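PDB 5DU9: CDA peptide synthetase I from Streptomyces coelicolor, which belongs to the nonribosomal peptide synthetases, modular multidomain proteins, and is represented here by a condensation domain. Local coordinates for residues A[154-158]-A[159-163]; A[174-177]-A[178-182]; A[219-222]-A[223-227]; A[352-356]-A[357-361]. The protein carries 1 engineered substitution. One frame throughout, in Å; residues are numbered along the deposited sequence.

Interaction 1: residues A[154-158]-A[159-163]. With UM2 ((2S)-2-amino-N-butyl-propanamide), chain E.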
loop_
_atom_site.group_PDB
_atom_site.type_symbol
_atom_site.label_atom_id
_atom_site.label_comp_id
_atom_site.label_asym_id
_atom_site.label_seq_id
_atom_site.Cartn_x
_atom_site.Cartn_y
_atom_site.Cartn_z
ATOM N N LEU A 154 -6.102 -0.295 -11.886
ATOM C CA LEU A 154 -5.107 -1.352 -11.808
ATOM C C LEU A 154 -5.461 -2.283 -10.661
ATOM O O LEU A 154 -5.285 -1.937 -9.491
ATOM C CB LEU A 154 -3.707 -0.769 -11.606
ATOM C CG LEU A 154 -2.588 -1.779 -11.318
ATOM C CD1 LEU A 154 -2.383 -2.721 -12.488
ATOM C CD2 LEU A 154 -1.295 -1.056 -10.974
ATOM N N GLY A 155 -5.981 -3.457 -11.009
ATOM C CA GLY A 155 -6.278 -4.489 -10.036
ATOM C C GLY A 155 -5.183 -5.525 -10.113
ATOM O O GLY A 155 -4.736 -5.875 -11.203
ATOM N N VAL A 156 -4.739 -6.012 -8.961
ATOM C CA VAL A 156 -3.668 -6.993 -8.931
ATOM C C VAL A 156 -3.911 -8.023 -7.852
ATOM O O VAL A 156 -4.756 -7.837 -6.973
ATOM C CB VAL A 156 -2.290 -6.335 -8.676
ATOM C CG1 VAL A 156 -1.958 -5.321 -9.765
ATOM C CG2 VAL A 156 -2.245 -5.672 -7.295
ATOM N N HIS A 157 -3.173 -9.120 -7.942
ATOM C CA HIS A 157 -2.980 -9.985 -6.796
ATOM C C HIS A 157 -1.792 -9.426 -6.037
ATOM O O HIS A 157 -0.779 -9.091 -6.643
ATOM C CB HIS A 157 -2.729 -11.429 -7.203
ATOM C CG HIS A 157 -2.916 -12.397 -6.081
ATOM N ND1 HIS A 157 -2.080 -12.433 -4.986
ATOM C CD2 HIS A 157 -3.858 -13.345 -5.871
ATOM C CE1 HIS A 157 -2.495 -13.373 -4.152
ATOM N NE2 HIS A 157 -3.574 -13.937 -4.664
ATOM N N HIS A 158 -1.916 -9.305 -4.720
ATOM C CA HIS A 158 -0.852 -8.714 -3.921
ATOM C C HIS A 158 0.484 -9.448 -4.095
ATOM O O HIS A 158 1.547 -8.864 -3.873
ATOM C CB HIS A 158 -1.260 -8.685 -2.441
ATOM C CG HIS A 158 -0.625 -7.576 -1.662
ATOM N ND1 HIS A 158 0.533 -6.948 -2.068
ATOM C CD2 HIS A 158 -0.999 -6.966 -0.513
ATOM C CE1 HIS A 158 0.851 -6.007 -1.196
ATOM N NE2 HIS A 158 -0.062 -6.000 -0.241
ATOM N N ILE A 159 0.445 -10.710 -4.513
ATOM C CA ILE A 159 1.679 -11.478 -4.633
ATOM C C ILE A 159 2.587 -10.967 -5.758
ATOM O O ILE A 159 3.776 -11.266 -5.750
ATOM C CB ILE A 159 1.398 -12.994 -4.845
ATOM C CG1 ILE A 159 2.620 -13.819 -4.425
ATOM C CG2 ILE A 159 0.995 -13.298 -6.288
ATOM C CD1 ILE A 159 2.351 -15.312 -4.289
ATOM N N VAL A 160 2.054 -10.195 -6.710
ATOM C CA VAL A 160 2.884 -9.710 -7.821
ATOM C C VAL A 160 3.189 -8.205 -7.756
ATOM O O VAL A 160 4.158 -7.752 -8.367
ATOM C CB VAL A 160 2.250 -10.016 -9.210
ATOM C CG1 VAL A 160 2.265 -11.518 -9.483
ATOM C CG2 VAL A 160 0.843 -9.458 -9.328
ATOM N N ILE A 161 2.382 -7.441 -7.027
ATOM C CA ILE A 161 2.505 -5.978 -7.030
ATOM C C ILE A 161 2.235 -5.376 -5.658
ATOM O O ILE A 161 1.176 -5.617 -5.068
ATOM C CB ILE A 161 1.531 -5.339 -8.062
ATOM C CG1 ILE A 161 1.985 -5.630 -9.501
ATOM C CG2 ILE A 161 1.394 -3.823 -7.852
ATOM C CD1 ILE A 161 3.276 -4.941 -9.923
ATOM N N ASP A 162 3.198 -4.602 -5.163
ATOM C CA ASP A 162 3.023 -3.812 -3.946
ATOM C C ASP A 162 2.820 -2.332 -4.286
ATOM O O ASP A 162 2.786 -1.950 -5.455
ATOM C CB ASP A 162 4.215 -3.995 -2.995
ATOM C CG ASP A 162 5.561 -3.730 -3.654
ATOM O OD1 ASP A 162 5.633 -2.921 -4.604
ATOM O OD2 ASP A 162 6.561 -4.323 -3.191
ATOM N N GLY A 163 2.679 -1.500 -3.260
ATOM C CA GLY A 163 2.384 -0.092 -3.465
ATOM C C GLY A 163 3.427 0.625 -4.300
ATOM O O GLY A 163 3.090 1.381 -5.215
HETATM C CCH UM2 E . 3.065 -10.835 4.964
HETATM C CCI UM2 E . 2.912 -10.174 3.606
HETATM C CCJ UM2 E . 1.449 -9.955 3.214
HETATM C CCK UM2 E . 0.837 -8.707 3.852
HETATM N NCL UM2 E . 1.119 -7.469 3.136
HETATM C CCM UM2 E . 0.185 -6.533 2.948
HETATM O OCN UM2 E . -1.011 -6.780 2.912
HETATM C CCO UM2 E . 0.664 -5.116 2.805
HETATM C CCP UM2 E . 0.767 -4.477 4.187
HETATM N NCQ UM2 E . -0.298 -4.334 2.005
#
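H157 and I159 meet inside the HHxxxDG signature of condensation domains, which spans H157 to G163 and carries the chain from strand 149-157 into helix 163-182. The two histidines do different jobs. H157 folds back on the bend itself: with CG anti to its backbone N (chi1 -163°), the imidazole swings round so that ND1 accepts the backbone N-H of I159, ND1 to N 3.1 Å, with that nitrogen in the ring plane. The same residue's carbonyl closes the turn, its O taking the N-H of V160 at 3.0 Å from N, with the donor standing well above the carbonyl plane. Two contacts thus fix the backbone just after H157, while Q23 of helix 14-24 holds the other ring nitrogen, NE2.

H158 turns its ring the other way, into the ligand pocket. Its NE2 accepts a hydrogen bond from NCQ of (2S)-2-amino-N-butyl-propanamide, NE2 to NCQ 2.8 Å, the amine lying at the ring edge and near its plane. At the other ring nitrogen, ND1 makes only a weak, bent bond to the carbonyl O of I161, 3.3 Å away. D162 sits at the N-cap of helix 163-182: its OD1 is bonded to S165, and its OD2 forms a salt bridge with R297. Where strand 149-157 ends, V156 and I161 pack at about a right angle, V156 CG2 resting 3.9 Å from I161 CB.

Interaction 2: residues A[174-177]-A[178-182]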
loop_
_atom_site.group_PDB
_atom_site.type_symbol
_atom_site.label_atom_id
_atom_site.label_comp_id
_atom_site.label_asym_id
_atom_site.label_seq_id
_atom_site.Cartn_x
_atom_site.Cartn_y
_atom_site.Cartn_z
ATOM N N ALA A 174 2.633 5.388 -18.827
ATOM C CA ALA A 174 2.518 6.727 -19.394
ATOM C C ALA A 174 3.659 7.008 -20.364
ATOM O O ALA A 174 3.446 7.578 -21.431
ATOM C CB ALA A 174 2.494 7.764 -18.289
ATOM N N GLU A 175 4.867 6.597 -19.993
ATOM C CA GLU A 175 6.041 6.800 -20.833
ATOM C C GLU A 175 5.862 6.155 -22.203
ATOM O O GLU A 175 6.153 6.769 -23.230
ATOM C CB GLU A 175 7.287 6.232 -20.149
ATOM C CG GLU A 175 8.583 6.521 -20.885
ATOM C CD GLU A 175 9.795 5.986 -20.151
ATOM O OE1 GLU A 175 9.738 4.834 -19.672
ATOM O OE2 GLU A 175 10.801 6.719 -20.048
ATOM N N VAL A 176 5.382 4.915 -22.213
ATOM C CA VAL A 176 5.151 4.198 -23.466
ATOM C C VAL A 176 4.029 4.860 -24.263
ATOM O O VAL A 176 4.134 5.015 -25.478
ATOM C CB VAL A 176 4.807 2.715 -23.211
ATOM C CG1 VAL A 176 4.506 1.988 -24.517
ATOM C CG2 VAL A 176 5.955 2.021 -22.484
ATOM N N TYR A 177 2.961 5.252 -23.574
ATOM C CA TYR A 177 1.819 5.897 -24.223
ATOM C C TYR A 177 2.227 7.187 -24.932
ATOM O O TYR A 177 1.795 7.452 -26.059
ATOM C CB TYR A 177 0.718 6.193 -23.200
ATOM C CG TYR A 177 -0.495 6.885 -23.789
ATOM C CD1 TYR A 177 -1.476 6.160 -24.456
ATOM C CD2 TYR A 177 -0.660 8.259 -23.675
ATOM C CE1 TYR A 177 -2.589 6.786 -24.997
ATOM C CE2 TYR A 177 -1.771 8.894 -24.211
ATOM C CZ TYR A 177 -2.730 8.152 -24.872
ATOM O OH TYR A 177 -3.836 8.773 -25.407
ATOM N N ARG A 178 3.058 7.990 -24.274
ATOM C CA ARG A 178 3.508 9.248 -24.864
ATOM C C ARG A 178 4.293 8.996 -26.145
ATOM O O ARG A 178 4.128 9.709 -27.135
ATOM C CB ARG A 178 4.365 10.045 -23.877
ATOM C CG ARG A 178 3.594 10.617 -22.693
ATOM C CD ARG A 178 4.412 11.658 -21.941
ATOM N NE ARG A 178 5.752 11.187 -21.592
ATOM C CZ ARG A 178 6.065 10.543 -20.469
ATOM N NH1 ARG A 178 5.135 10.269 -19.559
ATOM N NH2 ARG A 178 7.318 10.168 -20.254
ATOM N N ALA A 179 5.139 7.971 -26.124
ATOM C CA ALA A 179 5.960 7.627 -27.279
ATOM C C ALA A 179 5.096 7.170 -28.453
ATOM O O ALA A 179 5.304 7.601 -29.588
ATOM C CB ALA A 179 6.966 6.544 -26.910
ATOM N N LEU A 180 4.134 6.295 -28.180
ATOM C CA LEU A 180 3.236 5.808 -29.223
ATOM C C LEU A 180 2.410 6.960 -29.792
ATOM O O LEU A 180 2.086 6.976 -30.980
ATOM C CB LEU A 180 2.315 4.710 -28.681
ATOM C CG LEU A 180 2.972 3.395 -28.243
ATOM C CD1 LEU A 180 1.924 2.405 -27.750
ATOM C CD2 LEU A 180 3.789 2.777 -29.371
ATOM N N ARG A 181 2.084 7.925 -28.938
ATOM C CA ARG A 181 1.299 9.087 -29.347
ATOM C C ARG A 181 2.113 10.087 -30.165
ATOM O O ARG A 181 1.612 10.653 -31.137
ATOM C CB ARG A 181 0.720 9.785 -28.117
ATOM C CG ARG A 181 -0.476 9.073 -27.509
ATOM C CD ARG A 181 -1.726 9.296 -28.341
ATOM N NE ARG A 181 -2.069 10.713 -28.415
ATOM C CZ ARG A 181 -2.798 11.264 -29.379
ATOM N NH1 ARG A 181 -3.274 10.524 -30.374
ATOM N NH2 ARG A 181 -3.050 12.566 -29.352
ATOM N N ASP A 182 3.362 10.308 -29.770
ATOM C CA ASP A 182 4.215 11.281 -30.445
ATOM C C ASP A 182 4.837 10.720 -31.720
ATOM O O ASP A 182 5.401 11.465 -32.522
ATOM C CB ASP A 182 5.326 11.756 -29.504
ATOM C CG ASP A 182 4.796 12.551 -28.327
ATOM O OD1 ASP A 182 3.629 12.994 -28.380
ATOM O OD2 ASP A 182 5.551 12.739 -27.351
#
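Y177 and R181, one turn apart on helix 163-182, run side by side and point the same way. The arginine lays its aliphatic part over one face of the phenol ring: R181 CG stands 3.7 Å from the centroid of the Y177 ring, displaced toward the rim, in a CH-pi contact. Its chi1 of -76° puts CG there, and the bend at chi2 then carries CD along the ring to 3.7 Å from Y177 OH. The ring and the guanidinium end up turned by 28° from each other. The phenol oxygen itself is bonded to the backbone N of D45.

R178, by contrast, folds back along the helix toward its N-terminal end. Its chain kinks at chi3, bringing a face of the guanidinium over the backbone of E175, with R178 CZ 3.8 Å from E175 CA. The charged ends do not meet: E175 OE2 and R178 NH2 are 4.9 Å apart, and E175 instead pairs with R172. V176 and L180 lie alongside each other, V176 CG1 being 4.2 Å from L180 CD1, and regular i to i+4 bonds such as L180 N to V176 O, 3.0 Å, join the two turns.

Around the helix, V176 and L180 lean on helix 46-58, Y177 rests against L44 in a loop, and R178 NH1 reaches the carbonyl O of D374 at the end of the six-stranded sheet.

Interaction 3: residues A[219-222]-A[223-227]; sequences GLFT and DRPEP
F221 and P225 make the compact side of a turn that leaves the C-terminal end of helix 208-220. The proline ring comes to the edge of the phenyl ring, near its plane, with P225 CG 4.0 Å from F221 CD1, and the two side chains cross at about a right angle. CG of F221 is anti to its carbonyl carbon (chi1 -66°), which turns the ring inward. There it is buried, covered by P314 and R316 of strand 311-318 and by L354 of helix 347-354. Between F221 and P225 the backbone doubles back as a type I beta turn from F221 to R224, closed by R224 N to F221 O at 2.9 Å. That bond is bent, and its donor lies well above the carbonyl plane of F221.

T222 is the loose corner, its side chain directed away from the residues that follow and exposed to solvent. R224 has the left-handed backbone conformation; its CG passes 3.4 Å from F221 O, and the extended chain beyond, though exposed, lies along L354, with R224 NE 3.3 Å from L354 O. D223 is exposed as well, yet its carboxylate folds back on the turn, bringing OD1 to 3.7 Å from F221 C, while OD2 forms a salt bridge with R316.

An apolar edge contact and one backbone bond thus accompany the turn on its buried side, while the negative charge of D223 is met by R316, an ionic tie between this surface loop and strand 311-318.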
loop_
_atom_site.group_PDB
_atom_site.type_symbol
_atom_site.label_atom_id
_atom_site.label_comp_id
_atom_site.label_asym_id
_atom_site.label_seq_id
_atom_site.Cartn_x
_atom_site.Cartn_y
_atom_site.Cartn_z
ATOM N N GLY A 219 12.954 -8.810 21.814
ATOM C CA GLY A 219 13.192 -8.113 23.069
ATOM C C GLY A 219 12.155 -7.046 23.361
ATOM O O GLY A 219 11.763 -6.853 24.513
ATOM N N LEU A 220 11.705 -6.357 22.314
ATOM C CA LEU A 220 10.724 -5.280 22.448
ATOM C C LEU A 220 9.335 -5.769 22.848
ATOM O O LEU A 220 8.534 -4.997 23.376
ATOM C CB LEU A 220 10.595 -4.501 21.132
ATOM C CG LEU A 220 11.659 -3.475 20.734
ATOM C CD1 LEU A 220 11.182 -2.723 19.494
ATOM C CD2 LEU A 220 11.969 -2.501 21.861
ATOM N N PHE A 221 9.045 -7.039 22.580
ATOM C CA PHE A 221 7.690 -7.566 22.757
ATOM C C PHE A 221 7.640 -8.820 23.625
ATOM O O PHE A 221 6.830 -9.715 23.384
ATOM C CB PHE A 221 7.074 -7.853 21.385
ATOM C CG PHE A 221 6.855 -6.621 20.561
ATOM C CD1 PHE A 221 5.679 -5.902 20.672
ATOM C CD2 PHE A 221 7.828 -6.170 19.681
ATOM C CE1 PHE A 221 5.473 -4.761 19.921
ATOM C CE2 PHE A 221 7.630 -5.030 18.932
ATOM C CZ PHE A 221 6.448 -4.324 19.051
ATOM N N THR A 222 8.496 -8.876 24.642
ATOM C CA THR A 222 8.505 -10.006 25.559
ATOM C C THR A 222 7.171 -10.135 26.290
ATOM O O THR A 222 6.777 -11.236 26.672
ATOM C CB THR A 222 9.640 -9.888 26.598
ATOM O OG1 THR A 222 9.609 -8.592 27.212
ATOM C CG2 THR A 222 10.995 -10.097 25.937
ATOM N N ASP A 223 6.474 -9.016 26.476
ATOM C CA ASP A 223 5.178 -9.037 27.153
ATOM C C ASP A 223 4.051 -9.427 26.196
ATOM O O ASP A 223 2.921 -9.666 26.625
ATOM C CB ASP A 223 4.879 -7.680 27.799
ATOM C CG ASP A 223 4.929 -6.537 26.811
ATOM O OD1 ASP A 223 5.729 -6.608 25.858
ATOM O OD2 ASP A 223 4.170 -5.562 26.994
ATOM N N ARG A 224 4.369 -9.498 24.906
ATOM C CA ARG A 224 3.441 -10.009 23.897
ATOM C C ARG A 224 2.055 -9.367 23.991
ATOM O O ARG A 224 1.056 -10.054 24.204
ATOM C CB ARG A 224 3.331 -11.531 24.022
ATOM C CG ARG A 224 4.598 -12.259 23.607
ATOM C CD ARG A 224 4.554 -13.742 23.941
ATOM N NE ARG A 224 5.734 -14.434 23.429
ATOM C CZ ARG A 224 6.115 -15.656 23.793
ATOM N NH1 ARG A 224 5.415 -16.341 24.689
ATOM N NH2 ARG A 224 7.207 -16.190 23.263
ATOM N N PRO A 225 1.994 -8.038 23.833
ATOM C CA PRO A 225 0.709 -7.335 23.902
ATOM C C PRO A 225 -0.258 -7.810 22.825
ATOM O O PRO A 225 0.126 -7.938 21.662
ATOM C CB PRO A 225 1.099 -5.872 23.686
ATOM C CG PRO A 225 2.384 -5.935 22.922
ATOM C CD PRO A 225 3.096 -7.130 23.479
ATOM N N GLU A 226 -1.498 -8.071 23.216
ATOM C CA GLU A 226 -2.506 -8.551 22.282
ATOM C C GLU A 226 -2.960 -7.399 21.393
ATOM O O GLU A 226 -3.173 -6.292 21.884
ATOM C CB GLU A 226 -3.699 -9.148 23.038
ATOM C CG GLU A 226 -4.742 -9.817 22.153
ATOM C CD GLU A 226 -4.240 -11.099 21.510
ATOM O OE1 GLU A 226 -3.127 -11.550 21.856
ATOM O OE2 GLU A 226 -4.960 -11.657 20.655
ATOM N N PRO A 227 -3.089 -7.640 20.078
ATOM C CA PRO A 227 -3.629 -6.564 19.242
ATOM C C PRO A 227 -5.012 -6.125 19.719
ATOM O O PRO A 227 -5.810 -6.966 20.144
ATOM C CB PRO A 227 -3.690 -7.197 17.849
ATOM C CG PRO A 227 -2.620 -8.232 17.869
ATOM C CD PRO A 227 -2.633 -8.785 19.270
#

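Interaction 4: residues A[352-356]-A[357-361]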
loop_
_atom_site.group_PDB
_atom_site.type_symbol
_atom_site.label_atom_id
_atom_site.label_comp_id
_atom_site.label_asym_id
_atom_site.label_seq_id
_atom_site.Cartn_x
_atom_site.Cartn_y
_atom_site.Cartn_z
ATOM N N ARG A 352 5.407 -15.088 14.085
ATOM C CA ARG A 352 5.527 -16.537 14.218
ATOM C C ARG A 352 6.304 -16.920 15.477
ATOM O O ARG A 352 6.016 -17.938 16.106
ATOM C CB ARG A 352 6.206 -17.135 12.983
ATOM N N GLU A 353 7.283 -16.100 15.845
ATOM C CA GLU A 353 8.110 -16.384 17.012
ATOM C C GLU A 353 7.387 -16.048 18.313
ATOM O O GLU A 353 7.481 -16.791 19.287
ATOM C CB GLU A 353 9.428 -15.614 16.948
ATOM C CG GLU A 353 10.335 -15.893 18.150
ATOM C CD GLU A 353 11.813 -15.998 17.804
ATOM O OE1 GLU A 353 12.157 -16.183 16.617
ATOM O OE2 GLU A 353 12.638 -15.902 18.735
ATOM N N LEU A 354 6.675 -14.926 18.329
ATOM C CA LEU A 354 5.918 -14.531 19.512
ATOM C C LEU A 354 4.717 -15.451 19.694
ATOM O O LEU A 354 4.341 -15.782 20.818
ATOM C CB LEU A 354 5.461 -13.073 19.409
ATOM C CG LEU A 354 6.559 -12.010 19.327
ATOM C CD1 LEU A 354 5.939 -10.636 19.131
ATOM C CD2 LEU A 354 7.438 -12.027 20.568
ATOM N N GLY A 355 4.120 -15.860 18.578
ATOM C CA GLY A 355 3.009 -16.793 18.592
ATOM C C GLY A 355 1.658 -16.108 18.641
ATOM O O GLY A 355 1.569 -14.882 18.731
ATOM N N GLY A 356 0.599 -16.910 18.573
ATOM C CA GLY A 356 -0.756 -16.401 18.668
ATOM C C GLY A 356 -1.111 -15.441 17.550
ATOM O O GLY A 356 -0.864 -15.715 16.376
ATOM N N ALA A 357 -1.695 -14.307 17.924
ATOM C CA ALA A 357 -2.135 -13.310 16.955
ATOM C C ALA A 357 -0.997 -12.371 16.567
ATOM O O ALA A 357 -1.174 -11.489 15.725
ATOM C CB ALA A 357 -3.303 -12.513 17.516
ATOM N N GLY A 358 0.167 -12.557 17.182
ATOM C CA GLY A 358 1.309 -11.704 16.912
ATOM C C GLY A 358 1.130 -10.335 17.536
ATOM O O GLY A 358 0.365 -10.174 18.487
ATOM N N VAL A 359 1.841 -9.350 16.999
ATOM C CA VAL A 359 1.760 -7.985 17.499
ATOM C C VAL A 359 1.480 -7.030 16.350
ATOM O O VAL A 359 2.105 -7.094 15.289
ATOM C CB VAL A 359 3.051 -7.574 18.239
ATOM C CG1 VAL A 359 3.140 -8.302 19.577
ATOM C CG2 VAL A 359 4.285 -7.852 17.386
ATOM N N SER A 360 0.517 -6.146 16.570
ATOM C CA SER A 360 0.093 -5.215 15.539
ATOM C C SER A 360 -0.860 -4.184 16.104
ATOM O O SER A 360 -1.422 -4.360 17.186
ATOM C CB SER A 360 -0.596 -5.956 14.391
ATOM O OG SER A 360 -1.791 -6.564 14.839
ATOM N N GLY A 361 -1.024 -3.105 15.355
ATOM C CA GLY A 361 -2.069 -2.135 15.606
ATOM C C GLY A 361 -2.632 -1.760 14.257
ATOM O O GLY A 361 -2.344 -2.434 13.264
#
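L354 and V359 clasp the base of a type II' beta turn, G355 to G358, that reverses the chain as helix 347-354 ends. A single methyl of the leucine does the touching: L354 CD1 fits against the fork of the valine, 3.7 Å from V359 CG1 and equally 3.7 Å from V359 CG2. The two side chains cross at about a right angle. With CG anti to its own carbonyl carbon (chi1 -62°) and CD1 turned toward the loop, L354 is directed across the turn rather than along the helix. F221 packs on both members of the pair.

One step out, the backbone closes the turn through G358 N to G355 O, 3.1 Å, with the donor tilted off the carbonyl plane. Three glycines make the path possible. G355 leaves helical geometry at phi 92°, where a side chain would be jammed against the carbonyl O of L354. G356 takes the first corner of the turn with positive phi, and G358 has positive phi too. A357, at the second corner, points its methyl away from the turn and sits exposed.

Further out, E353 OE1 forms a salt bridge with R214 NE, S360 touches P227, and G361 N bonds to S291 OG. The loop is also tied to the helix it has just left: V359 N is held by OD1 of D351, a residue of helix 347-354 one turn before L354.

How the interactions relate
All four contacts are local bends or helical turns within the condensation domain, met in numerical order along the chain. Interactions 1 and 2 are at the two ends of one unit: the turn after strand 149-157 starts helix 163-182, whose last turns hold interaction 2, with centres about 24 Å apart. Interactions 3 and 4 are distant in sequence yet neighbours in space, their centres about 8 Å apart; P227 CD lies 3.4 Å from G358 O, and the two loops make one joint patch. They sit across the chain's centre from interaction 2, about 51 and 47 Å from it between centres. Interaction 1 is the most central and lies by the ligand pocket.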